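PDB 1RE5: 3-carboxy-cis,cis-muconate cycloisomerase from Pseudomonas putida, which belongs to the mostly helical, homotetrameric fumarase/aspartase superfamily and is a cycloisomerase. Local coordinates for residues 7-11 / 286-290; 56-62 / 84-89; 133-137 / 442-446; 387-391 / 405-411. Residue numbers count along the deposited sequence, not the author numbering.

Contact 1 of 4, residues 7-11 / 286-290; sequences DAYFT and VGAAV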
loop_
_atom_site.group_PDB
_atom_site.type_symbol
_atom_site.label_atom_id
_atom_site.label_comp_id
_atom_site.label_asym_id
_atom_site.label_seq_id
_atom_site.Cartn_x
_atom_site.Cartn_y
_atom_site.Cartn_z
ATOM N N ASP D 7 -12.044 -15.534 -12.883
ATOM C CA ASP D 7 -13.061 -15.284 -11.885
ATOM C C ASP D 7 -13.622 -16.485 -11.145
ATOM O O ASP D 7 -14.052 -16.361 -9.993
ATOM C CB ASP D 7 -14.190 -14.471 -12.499
ATOM C CG ASP D 7 -14.824 -13.558 -11.495
ATOM O OD1 ASP D 7 -14.090 -12.726 -10.922
ATOM O OD2 ASP D 7 -16.041 -13.677 -11.258
ATOM N N ALA D 8 -13.635 -17.643 -11.792
ATOM C CA ALA D 8 -14.147 -18.846 -11.140
ATOM C C ALA D 8 -13.098 -19.346 -10.144
ATOM O O ALA D 8 -13.419 -19.923 -9.102
ATOM C CB ALA D 8 -14.452 -19.924 -12.180
ATOM N N TYR D 9 -11.840 -19.106 -10.484
ATOM C CA TYR D 9 -10.710 -19.509 -9.663
ATOM C C TYR D 9 -10.465 -18.572 -8.478
ATOM O O TYR D 9 -10.113 -19.033 -7.396
ATOM C CB TYR D 9 -9.462 -19.576 -10.541
ATOM C CG TYR D 9 -8.186 -20.065 -9.879
ATOM C CD1 TYR D 9 -8.186 -21.143 -8.991
ATOM C CD2 TYR D 9 -6.962 -19.507 -10.226
ATOM C CE1 TYR D 9 -6.988 -21.651 -8.473
ATOM C CE2 TYR D 9 -5.773 -20.005 -9.724
ATOM C CZ TYR D 9 -5.783 -21.073 -8.849
ATOM O OH TYR D 9 -4.575 -21.540 -8.364
ATOM N N PHE D 10 -10.671 -17.271 -8.668
ATOM C CA PHE D 10 -10.432 -16.291 -7.594
ATOM C C PHE D 10 -11.653 -15.815 -6.769
ATOM O O PHE D 10 -11.496 -15.289 -5.651
ATOM C CB PHE D 10 -9.735 -15.045 -8.175
ATOM C CG PHE D 10 -8.345 -15.298 -8.713
ATOM C CD1 PHE D 10 -7.861 -14.563 -9.794
ATOM C CD2 PHE D 10 -7.509 -16.241 -8.122
ATOM C CE1 PHE D 10 -6.571 -14.761 -10.275
ATOM C CE2 PHE D 10 -6.218 -16.446 -8.597
ATOM C CZ PHE D 10 -5.749 -15.700 -9.680
ATOM N N THR D 11 -12.859 -15.987 -7.306
ATOM C CA THR D 11 -14.057 -15.524 -6.614
ATOM C C THR D 11 -15.054 -16.640 -6.358
ATOM O O THR D 11 -15.119 -17.599 -7.118
ATOM C CB THR D 11 -14.767 -14.427 -7.441
ATOM O OG1 THR D 11 -13.816 -13.424 -7.824
ATOM C CG2 THR D 11 -15.862 -13.763 -6.626
ATOM N N VAL D 286 -2.640 -25.814 -6.194
ATOM C CA VAL D 286 -3.426 -24.796 -6.872
ATOM C C VAL D 286 -4.334 -24.052 -5.907
ATOM O O VAL D 286 -4.667 -22.889 -6.128
ATOM C CB VAL D 286 -4.255 -25.394 -8.045
ATOM C CG1 VAL D 286 -3.421 -26.396 -8.802
ATOM C CG2 VAL D 286 -5.507 -26.034 -7.548
ATOM N N GLY D 287 -4.726 -24.714 -4.827
ATOM C CA GLY D 287 -5.583 -24.062 -3.852
ATOM C C GLY D 287 -4.817 -23.047 -3.019
ATOM O O GLY D 287 -5.272 -21.920 -2.848
ATOM N N ALA D 288 -3.653 -23.443 -2.501
ATOM C CA ALA D 288 -2.836 -22.551 -1.692
ATOM C C ALA D 288 -2.473 -21.282 -2.479
ATOM O O ALA D 288 -2.363 -20.193 -1.908
ATOM C CB ALA D 288 -1.583 -23.269 -1.247
ATOM N N ALA D 289 -2.296 -21.424 -3.791
ATOM C CA ALA D 289 -1.976 -20.278 -4.628
ATOM C C ALA D 289 -3.058 -19.216 -4.454
ATOM O O ALA D 289 -2.761 -18.024 -4.379
ATOM C CB ALA D 289 -1.887 -20.693 -6.085
ATOM N N VAL D 290 -4.319 -19.636 -4.385
ATOM C CA VAL D 290 -5.386 -18.661 -4.213
ATOM C C VAL D 290 -5.277 -17.944 -2.875
ATOM O O VAL D 290 -5.396 -16.722 -2.818
ATOM C CB VAL D 290 -6.786 -19.300 -4.304
ATOM C CG1 VAL D 290 -7.844 -18.253 -4.030
ATOM C CG2 VAL D 290 -6.997 -19.883 -5.685
#
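Y9 and V290 carry most of this small buried interface, with F10 adding to it. The tyrosine leaves the short helix 7-10 with chi1 in the t well, which carries its ring across to residues 286-290 of helix 286-307. There it does two jobs. Its hydroxyl donates a hydrogen bond to a backbone carbonyl, Y9 OH to V286 O at 2.6 Å, and one face of its ring receives the methyl CG2 of V290. That methyl lies 3.7 Å from the Y9 ring centroid and 29° off the ring normal, a CH-pi contact. A tyrosine suits this spot because the ring can lie against aliphatic groups while its polar tip meets a carbonyl. The arrangement ties the N-terminal end of the chain to one of the long helices of the fumarase/aspartase-type fold, 275 residues further on. F10 uses its ring edge instead, F10 CD2 lying 4.4 Å from V290 CG2. The small A289 lets the tyrosine come near, with Y9 OH 3.6 Å from A289 CB. Other subunits close in here: A74 of the second subunit packs on V286, and W153 of the third packs on A289.

Contact 2 of 4, residues 56-62 / 84-89; sequences ACQAERY and ALGKVI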
loop_
_atom_site.group_PDB
_atom_site.type_symbol
_atom_site.label_atom_id
_atom_site.label_comp_id
_atom_site.label_asym_id
_atom_site.label_seq_id
_atom_site.Cartn_x
_atom_site.Cartn_y
_atom_site.Cartn_z
ATOM N N ALA D 56 -41.568 -1.100 -10.697
ATOM C CA ALA D 56 -40.442 -0.750 -11.554
ATOM C C ALA D 56 -39.080 -0.940 -10.875
ATOM O O ALA D 56 -38.039 -0.797 -11.515
ATOM C CB ALA D 56 -40.596 0.687 -12.032
ATOM N N CYS D 57 -39.083 -1.262 -9.585
ATOM C CA CYS D 57 -37.837 -1.464 -8.852
ATOM C C CYS D 57 -37.297 -2.895 -8.962
ATOM O O CYS D 57 -37.084 -3.580 -7.959
ATOM C CB CYS D 57 -38.023 -1.075 -7.381
ATOM S SG CYS D 57 -38.127 0.722 -7.114
ATOM N N GLN D 58 -37.085 -3.331 -10.200
ATOM C CA GLN D 58 -36.548 -4.649 -10.492
ATOM C C GLN D 58 -35.381 -4.442 -11.481
ATOM O O GLN D 58 -35.567 -3.908 -12.576
ATOM C CB GLN D 58 -37.642 -5.539 -11.096
ATOM N N ALA D 59 -34.179 -4.849 -11.078
ATOM C CA ALA D 59 -32.976 -4.686 -11.902
ATOM C C ALA D 59 -33.115 -5.172 -13.335
ATOM O O ALA D 59 -32.604 -4.549 -14.263
ATOM C CB ALA D 59 -31.789 -5.391 -11.242
ATOM N N GLU D 60 -33.804 -6.288 -13.510
ATOM C CA GLU D 60 -34.004 -6.890 -14.823
ATOM C C GLU D 60 -34.558 -5.920 -15.870
ATOM O O GLU D 60 -34.231 -6.011 -17.057
ATOM C CB GLU D 60 -34.960 -8.080 -14.698
ATOM C CG GLU D 60 -34.545 -9.145 -13.666
ATOM C CD GLU D 60 -34.461 -8.614 -12.223
ATOM O OE1 GLU D 60 -35.419 -7.940 -11.774
ATOM O OE2 GLU D 60 -33.441 -8.883 -11.535
ATOM N N ARG D 61 -35.393 -4.985 -15.428
ATOM C CA ARG D 61 -36.026 -4.028 -16.334
ATOM C C ARG D 61 -35.123 -2.937 -16.901
ATOM O O ARG D 61 -35.577 -2.124 -17.709
ATOM C CB ARG D 61 -37.242 -3.384 -15.632
ATOM N N TYR D 62 -33.852 -2.919 -16.507
ATOM C CA TYR D 62 -32.959 -1.865 -16.981
ATOM C C TYR D 62 -31.785 -2.293 -17.841
ATOM O O TYR D 62 -31.337 -3.434 -17.786
ATOM C CB TYR D 62 -32.474 -1.053 -15.788
ATOM C CG TYR D 62 -33.623 -0.479 -15.002
ATOM C CD1 TYR D 62 -34.209 -1.194 -13.956
ATOM C CD2 TYR D 62 -34.159 0.766 -15.337
ATOM C CE1 TYR D 62 -35.301 -0.678 -13.260
ATOM C CE2 TYR D 62 -35.253 1.288 -14.652
ATOM C CZ TYR D 62 -35.816 0.564 -13.618
ATOM O OH TYR D 62 -36.893 1.100 -12.955
ATOM N N ALA D 84 -33.930 6.733 -15.390
ATOM C CA ALA D 84 -34.439 5.577 -16.110
ATOM C C ALA D 84 -35.640 4.987 -15.379
ATOM O O ALA D 84 -36.581 4.494 -16.005
ATOM C CB ALA D 84 -33.341 4.519 -16.260
ATOM N N LEU D 85 -35.601 5.024 -14.051
ATOM C CA LEU D 85 -36.702 4.494 -13.259
ATOM C C LEU D 85 -37.943 5.343 -13.544
ATOM O O LEU D 85 -39.034 4.816 -13.774
ATOM C CB LEU D 85 -36.357 4.546 -11.766
ATOM C CG LEU D 85 -37.470 4.216 -10.764
ATOM C CD1 LEU D 85 -38.049 2.837 -11.035
ATOM C CD2 LEU D 85 -36.905 4.280 -9.355
ATOM N N GLY D 86 -37.762 6.661 -13.538
ATOM C CA GLY D 86 -38.869 7.561 -13.799
ATOM C C GLY D 86 -39.522 7.311 -15.150
ATOM O O GLY D 86 -40.753 7.309 -15.248
ATOM N N LYS D 87 -38.707 7.094 -16.184
ATOM C CA LYS D 87 -39.219 6.846 -17.531
ATOM C C LYS D 87 -39.963 5.512 -17.645
ATOM O O LYS D 87 -40.713 5.294 -18.598
ATOM C CB LYS D 87 -38.081 6.904 -18.547
ATOM N N VAL D 88 -39.761 4.625 -16.674
ATOM C CA VAL D 88 -40.431 3.325 -16.684
ATOM C C VAL D 88 -41.768 3.454 -15.968
ATOM O O VAL D 88 -42.764 2.841 -16.359
ATOM C CB VAL D 88 -39.576 2.230 -15.979
ATOM C CG1 VAL D 88 -40.421 0.985 -15.714
ATOM C CG2 VAL D 88 -38.385 1.854 -16.853
ATOM N N ILE D 89 -41.778 4.256 -14.913
ATOM C CA ILE D 89 -42.988 4.485 -14.143
ATOM C C ILE D 89 -43.955 5.360 -14.947
ATOM O O ILE D 89 -45.166 5.312 -14.730
ATOM C CB ILE D 89 -42.656 5.178 -12.797
ATOM C CG1 ILE D 89 -41.866 4.218 -11.908
ATOM C CG2 ILE D 89 -43.931 5.637 -12.102
ATOM C CD1 ILE D 89 -41.472 4.809 -10.568
#
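An inverse gamma turn centred on C57 breaks the chain just after helix 47-56, and the loop it opens packs on helix 78-92 without one hydrogen bond across the interface. In this all-helical part of the lyase fold, the end of helix 47-56 and the loop after it are thus joined to helix 78-92 by apolar side chains. A56, pointing at the helix, is small enough to sit among three larger residues: A56 CB is 3.5 Å from L85 CD1, 3.7 Å from V88 CG1 and 3.8 Å from I89 CG1. L85, V88 and I89, about one turn of helix 78-92, present branched aliphatic chains to it. C57 SG lies 4.4 Å from L85 CD2, and C57 also packs on L29 and A33 of helix 21-40. Within the loop Y62 OH donates to A56 O at 2.6 Å, although the modelled position of that hydroxyl is less certain. Tyrosine serves here chiefly through the apolar surface of its flat ring, which meets A84 and V88: Y62 CD2 is 4.0 Å from A84 CB, and Y62 CE2 is 3.9 Å from V88 CG2.

Contact 3 of 4, residues 133-137 / 442-446; sequences ADTLS and VSEHQ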
loop_
_atom_site.group_PDB
_atom_site.type_symbol
_atom_site.label_atom_id
_atom_site.label_comp_id
_atom_site.label_asym_id
_atom_site.label_seq_id
_atom_site.Cartn_x
_atom_site.Cartn_y
_atom_site.Cartn_z
ATOM N N ALA D 133 -14.432 -23.042 10.263
ATOM C CA ALA D 133 -13.981 -23.214 11.638
ATOM C C ALA D 133 -14.387 -24.586 12.174
ATOM O O ALA D 133 -13.636 -25.214 12.923
ATOM C CB ALA D 133 -14.556 -22.117 12.520
ATOM N N ASP D 134 -15.576 -25.049 11.793
ATOM C CA ASP D 134 -16.056 -26.354 12.236
ATOM C C ASP D 134 -15.128 -27.456 11.753
ATOM O O ASP D 134 -14.576 -28.220 12.557
ATOM C CB ASP D 134 -17.473 -26.631 11.715
ATOM C CG ASP D 134 -18.566 -26.056 12.622
ATOM O OD1 ASP D 134 -18.399 -26.085 13.864
ATOM O OD2 ASP D 134 -19.605 -25.593 12.092
ATOM N N THR D 135 -14.942 -27.521 10.435
ATOM C CA THR D 135 -14.101 -28.557 9.860
ATOM C C THR D 135 -12.664 -28.457 10.335
ATOM O O THR D 135 -11.981 -29.476 10.488
ATOM C CB THR D 135 -14.132 -28.544 8.306
ATOM O OG1 THR D 135 -12.870 -28.103 7.805
ATOM C CG2 THR D 135 -15.221 -27.642 7.792
ATOM N N LEU D 136 -12.206 -27.235 10.577
ATOM C CA LEU D 136 -10.839 -27.018 11.044
ATOM C C LEU D 136 -10.726 -27.532 12.467
ATOM O O LEU D 136 -9.686 -28.042 12.885
ATOM C CB LEU D 136 -10.517 -25.534 11.007
ATOM C CG LEU D 136 -9.180 -25.118 10.432
ATOM C CD1 LEU D 136 -8.907 -25.867 9.151
ATOM C CD2 LEU D 136 -9.234 -23.616 10.182
ATOM N N SER D 137 -11.825 -27.392 13.201
ATOM C CA SER D 137 -11.916 -27.838 14.582
ATOM C C SER D 137 -11.764 -29.358 14.682
ATOM O O SER D 137 -11.075 -29.862 15.565
ATOM C CB SER D 137 -13.264 -27.424 15.159
ATOM O OG SER D 137 -13.458 -28.038 16.414
ATOM N N VAL D 442 -10.369 -25.324 20.491
ATOM C CA VAL D 442 -11.621 -25.981 20.113
ATOM C C VAL D 442 -12.690 -25.607 21.117
ATOM O O VAL D 442 -13.837 -25.358 20.762
ATOM C CB VAL D 442 -11.458 -27.507 20.077
ATOM C CG1 VAL D 442 -12.810 -28.181 19.877
ATOM C CG2 VAL D 442 -10.505 -27.878 18.951
ATOM N N SER D 443 -12.295 -25.558 22.381
ATOM C CA SER D 443 -13.207 -25.189 23.456
ATOM C C SER D 443 -13.839 -23.826 23.156
ATOM O O SER D 443 -15.054 -23.683 23.092
ATOM C CB SER D 443 -12.433 -25.125 24.771
ATOM O OG SER D 443 -13.283 -24.744 25.830
ATOM N N GLU D 444 -12.989 -22.827 22.964
ATOM C CA GLU D 444 -13.431 -21.479 22.667
ATOM C C GLU D 444 -14.303 -21.425 21.407
ATOM O O GLU D 444 -15.222 -20.614 21.308
ATOM C CB GLU D 444 -12.208 -20.596 22.501
ATOM C CG GLU D 444 -12.448 -19.180 22.884
ATOM C CD GLU D 444 -11.181 -18.368 22.833
ATOM O OE1 GLU D 444 -10.655 -18.145 21.708
ATOM O OE2 GLU D 444 -10.713 -17.963 23.922
ATOM N N HIS D 445 -14.001 -22.283 20.441
ATOM C CA HIS D 445 -14.767 -22.345 19.204
ATOM C C HIS D 445 -16.197 -22.797 19.507
ATOM O O HIS D 445 -17.146 -22.301 18.909
ATOM C CB HIS D 445 -14.103 -23.316 18.211
ATOM C CG HIS D 445 -15.010 -23.771 17.107
ATOM N ND1 HIS D 445 -15.492 -22.921 16.134
ATOM C CD2 HIS D 445 -15.550 -24.985 16.845
ATOM C CE1 HIS D 445 -16.290 -23.593 15.322
ATOM N NE2 HIS D 445 -16.342 -24.847 15.732
ATOM N N GLN D 446 -16.351 -23.739 20.433
ATOM C CA GLN D 446 -17.682 -24.219 20.779
ATOM C C GLN D 446 -18.410 -23.199 21.648
ATOM O O GLN D 446 -19.632 -23.096 21.575
ATOM C CB GLN D 446 -17.603 -25.567 21.495
ATOM C CG GLN D 446 -16.778 -26.598 20.735
ATOM C CD GLN D 446 -16.776 -27.984 21.375
ATOM O OE1 GLN D 446 -16.512 -28.145 22.578
ATOM N NE2 GLN D 446 -17.051 -28.999 20.562
#
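A histidine-carboxylate hydrogen bond links two roughly antiparallel helices here, the long helix 106-142 and the C-terminal helix 434-449. H445 NE2 donates to D134 OD1 at 3.0 Å, with an N-H...O angle of 146°. The CA-to-CB bond of D134 points away from the partner helix, yet its carboxylate bends back to meet the imidazole near the plane of the ring. Histidine fits the place because it is long enough to span the gap, offers a nitrogen to the acid, and still has a flat ring to lay against its neighbours.

Helix 106-142 belongs to the bundle of long helices that forms the body of fumarase/aspartase-superfamily proteins, and the C-terminal helix 434-449 packs back on it. Their local axes, at an angle of 148°, are 10.6 Å apart at closest approach, wide enough to hold the H445 ring, which lies beside the small A133 and S137. A133 CB lies 3.6 Å from H445 CE1, and A133 O sits over one face of the ring. One turn on, S137 faces V442, with S137 OG 3.5 Å from V442 CG1; the CA atoms of S137 and V442 are 5.8 Å apart, against 7.7 Å for those of A133 and H445. S137 OG is also 3.7 Å from H445 CD2. Helix 162-187 adjoins the pair: L170 packs on A133, and R177 touches H445.

Contact 4 of 4, residues 387-391 / 405-411; sequences LLEQC and VLGDEPQ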
loop_
_atom_site.group_PDB
_atom_site.type_symbol
_atom_site.label_atom_id
_atom_site.label_comp_id
_atom_site.label_asym_id
_atom_site.label_seq_id
_atom_site.Cartn_x
_atom_site.Cartn_y
_atom_site.Cartn_z
ATOM N N LEU D 387 28.829 -32.782 29.350
ATOM C CA LEU D 387 28.624 -34.122 28.804
ATOM C C LEU D 387 27.673 -34.196 27.600
ATOM O O LEU D 387 27.822 -35.069 26.741
ATOM C CB LEU D 387 28.122 -35.056 29.915
ATOM C CG LEU D 387 28.015 -36.543 29.565
ATOM C CD1 LEU D 387 29.395 -37.088 29.208
ATOM C CD2 LEU D 387 27.423 -37.306 30.743
ATOM N N LEU D 388 26.704 -33.286 27.533
ATOM C CA LEU D 388 25.745 -33.281 26.433
ATOM C C LEU D 388 26.321 -32.625 25.183
ATOM O O LEU D 388 26.167 -33.142 24.083
ATOM C CB LEU D 388 24.454 -32.569 26.854
ATOM C CG LEU D 388 23.220 -32.781 25.970
ATOM C CD1 LEU D 388 22.875 -34.263 25.886
ATOM C CD2 LEU D 388 22.053 -32.006 26.550
ATOM N N GLU D 389 26.984 -31.486 25.345
ATOM C CA GLU D 389 27.577 -30.817 24.197
ATOM C C GLU D 389 28.596 -31.751 23.565
ATOM O O GLU D 389 28.794 -31.756 22.352
ATOM C CB GLU D 389 28.278 -29.533 24.625
ATOM C CG GLU D 389 27.360 -28.487 25.207
ATOM C CD GLU D 389 28.094 -27.195 25.519
ATOM O OE1 GLU D 389 29.061 -27.235 26.316
ATOM O OE2 GLU D 389 27.702 -26.144 24.962
ATOM N N GLN D 390 29.243 -32.544 24.410
ATOM C CA GLN D 390 30.254 -33.487 23.962
ATOM C C GLN D 390 29.625 -34.566 23.086
ATOM O O GLN D 390 30.169 -34.916 22.039
ATOM C CB GLN D 390 30.938 -34.117 25.178
ATOM C CG GLN D 390 32.046 -35.098 24.847
ATOM C CD GLN D 390 32.613 -35.767 26.089
ATOM O OE1 GLN D 390 33.193 -35.105 26.955
ATOM N NE2 GLN D 390 32.440 -37.084 26.186
ATOM N N CYS D 391 28.476 -35.085 23.513
ATOM C CA CYS D 391 27.775 -36.123 22.760
ATOM C C CYS D 391 27.230 -35.606 21.437
ATOM O O CYS D 391 27.186 -36.340 20.453
ATOM C CB CYS D 391 26.619 -36.701 23.578
ATOM S SG CYS D 391 27.088 -37.915 24.813
ATOM N N VAL D 405 25.092 -42.283 20.117
ATOM C CA VAL D 405 26.168 -41.610 20.830
ATOM C C VAL D 405 25.967 -41.596 22.345
ATOM O O VAL D 405 26.935 -41.722 23.097
ATOM C CB VAL D 405 26.327 -40.167 20.338
ATOM C CG1 VAL D 405 27.459 -39.470 21.084
ATOM C CG2 VAL D 405 26.592 -40.173 18.853
ATOM N N LEU D 406 24.720 -41.443 22.791
ATOM C CA LEU D 406 24.410 -41.417 24.223
ATOM C C LEU D 406 24.462 -42.811 24.846
ATOM O O LEU D 406 24.752 -42.963 26.033
ATOM C CB LEU D 406 23.024 -40.811 24.459
ATOM C CG LEU D 406 22.853 -39.316 24.193
ATOM C CD1 LEU D 406 21.394 -38.933 24.372
ATOM C CD2 LEU D 406 23.742 -38.524 25.132
ATOM N N GLY D 407 24.174 -43.826 24.036
ATOM C CA GLY D 407 24.199 -45.193 24.523
ATOM C C GLY D 407 25.618 -45.665 24.761
ATOM O O GLY D 407 25.857 -46.541 25.589
ATOM N N ASP D 408 26.560 -45.076 24.030
ATOM C CA ASP D 408 27.971 -45.419 24.142
ATOM C C ASP D 408 28.675 -44.462 25.102
ATOM O O ASP D 408 29.903 -44.430 25.186
ATOM C CB ASP D 408 28.632 -45.352 22.761
ATOM C CG ASP D 408 28.033 -46.343 21.778
ATOM O OD1 ASP D 408 28.394 -46.298 20.581
ATOM O OD2 ASP D 408 27.202 -47.170 22.204
ATOM N N GLU D 409 27.887 -43.674 25.822
ATOM C CA GLU D 409 28.436 -42.720 26.773
ATOM C C GLU D 409 28.326 -43.276 28.189
ATOM O O GLU D 409 27.237 -43.335 28.764
ATOM C CB GLU D 409 27.685 -41.391 26.669
ATOM C CG GLU D 409 28.012 -40.404 27.773
ATOM C CD GLU D 409 29.486 -40.100 27.860
ATOM O OE1 GLU D 409 30.045 -39.579 26.874
ATOM O OE2 GLU D 409 30.085 -40.382 28.919
ATOM N N PRO D 410 29.461 -43.697 28.769
ATOM C CA PRO D 410 29.513 -44.256 30.123
ATOM C C PRO D 410 28.636 -43.545 31.163
ATOM O O PRO D 410 27.740 -44.159 31.738
ATOM C CB PRO D 410 30.997 -44.186 30.454
ATOM C CG PRO D 410 31.621 -44.506 29.126
ATOM C CD PRO D 410 30.810 -43.653 28.170
ATOM N N GLN D 411 28.883 -42.259 31.402
ATOM C CA GLN D 411 28.096 -41.520 32.386
ATOM C C GLN D 411 26.612 -41.539 32.067
ATOM O O GLN D 411 25.782 -41.673 32.969
ATOM C CB GLN D 411 28.558 -40.066 32.487
ATOM C CG GLN D 411 29.971 -39.886 33.008
ATOM C CD GLN D 411 31.024 -40.105 31.937
ATOM O OE1 GLN D 411 31.181 -41.211 31.414
ATOM N NE2 GLN D 411 31.749 -39.041 31.598
#
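This is a buried contact of mixed character in the small helical region near the C-terminal part of the chain, where helix 381-397 packs against the end of helix 402-407 and the start of helix 410-415. Its apolar part centres on C391, which has the most area buried. The short cysteine side chain fits closely against a leucine, C391 SG lying 3.4 Å from L406 CD2, while C391 CB is 3.8 Å from V405 CG1. L388, although its CA-to-CB bond points away, brings CD1 to 4.4 Å from L406 CD2. All three helices belong to the adenylosuccinate lyase C-terminal family region, and the bend between the short helices 402-407 and 410-415 falls at D408 and E409. E409 is the N-cap of helix 410-415: its OE2 accepts a weak hydrogen bond from Q411 N at 3.3 Å. L387 approaches this acid closely, L387 CD1 lying 3.3 Å from the carboxylate carbon E409 CD and 3.9 Å from the methylene E409 CG. L387 CD2 touches the aliphatic base of Q411, 3.5 Å from Q411 CB. P410 lacks an NH, which costs nothing in the first turn. D408 turns outward to a salt bridge with R400.

How the contacts relate
Contacts 1, 3 and 4 are largely buried, whereas contact 2 is only partly so. Contacts 1 and 3 lie in the body of the chain, with centres 25 Å apart, and their segments alternate along the sequence; each joins a chain end to a long helix through one hydrogen bond, side chain to main chain in contact 1, side chain to side chain in contact 3. Contacts 2 and 4 occupy opposite sides of the chain's centre, with centres 86 Å apart. Both connect near neighbours in sequence without a hydrogen bond across; contact 2 is apolar, contact 4 mixed. Two other subunits flank contact 1 and one touches contact 3, but none touches contacts 2 and 4. No two contacts share a helix.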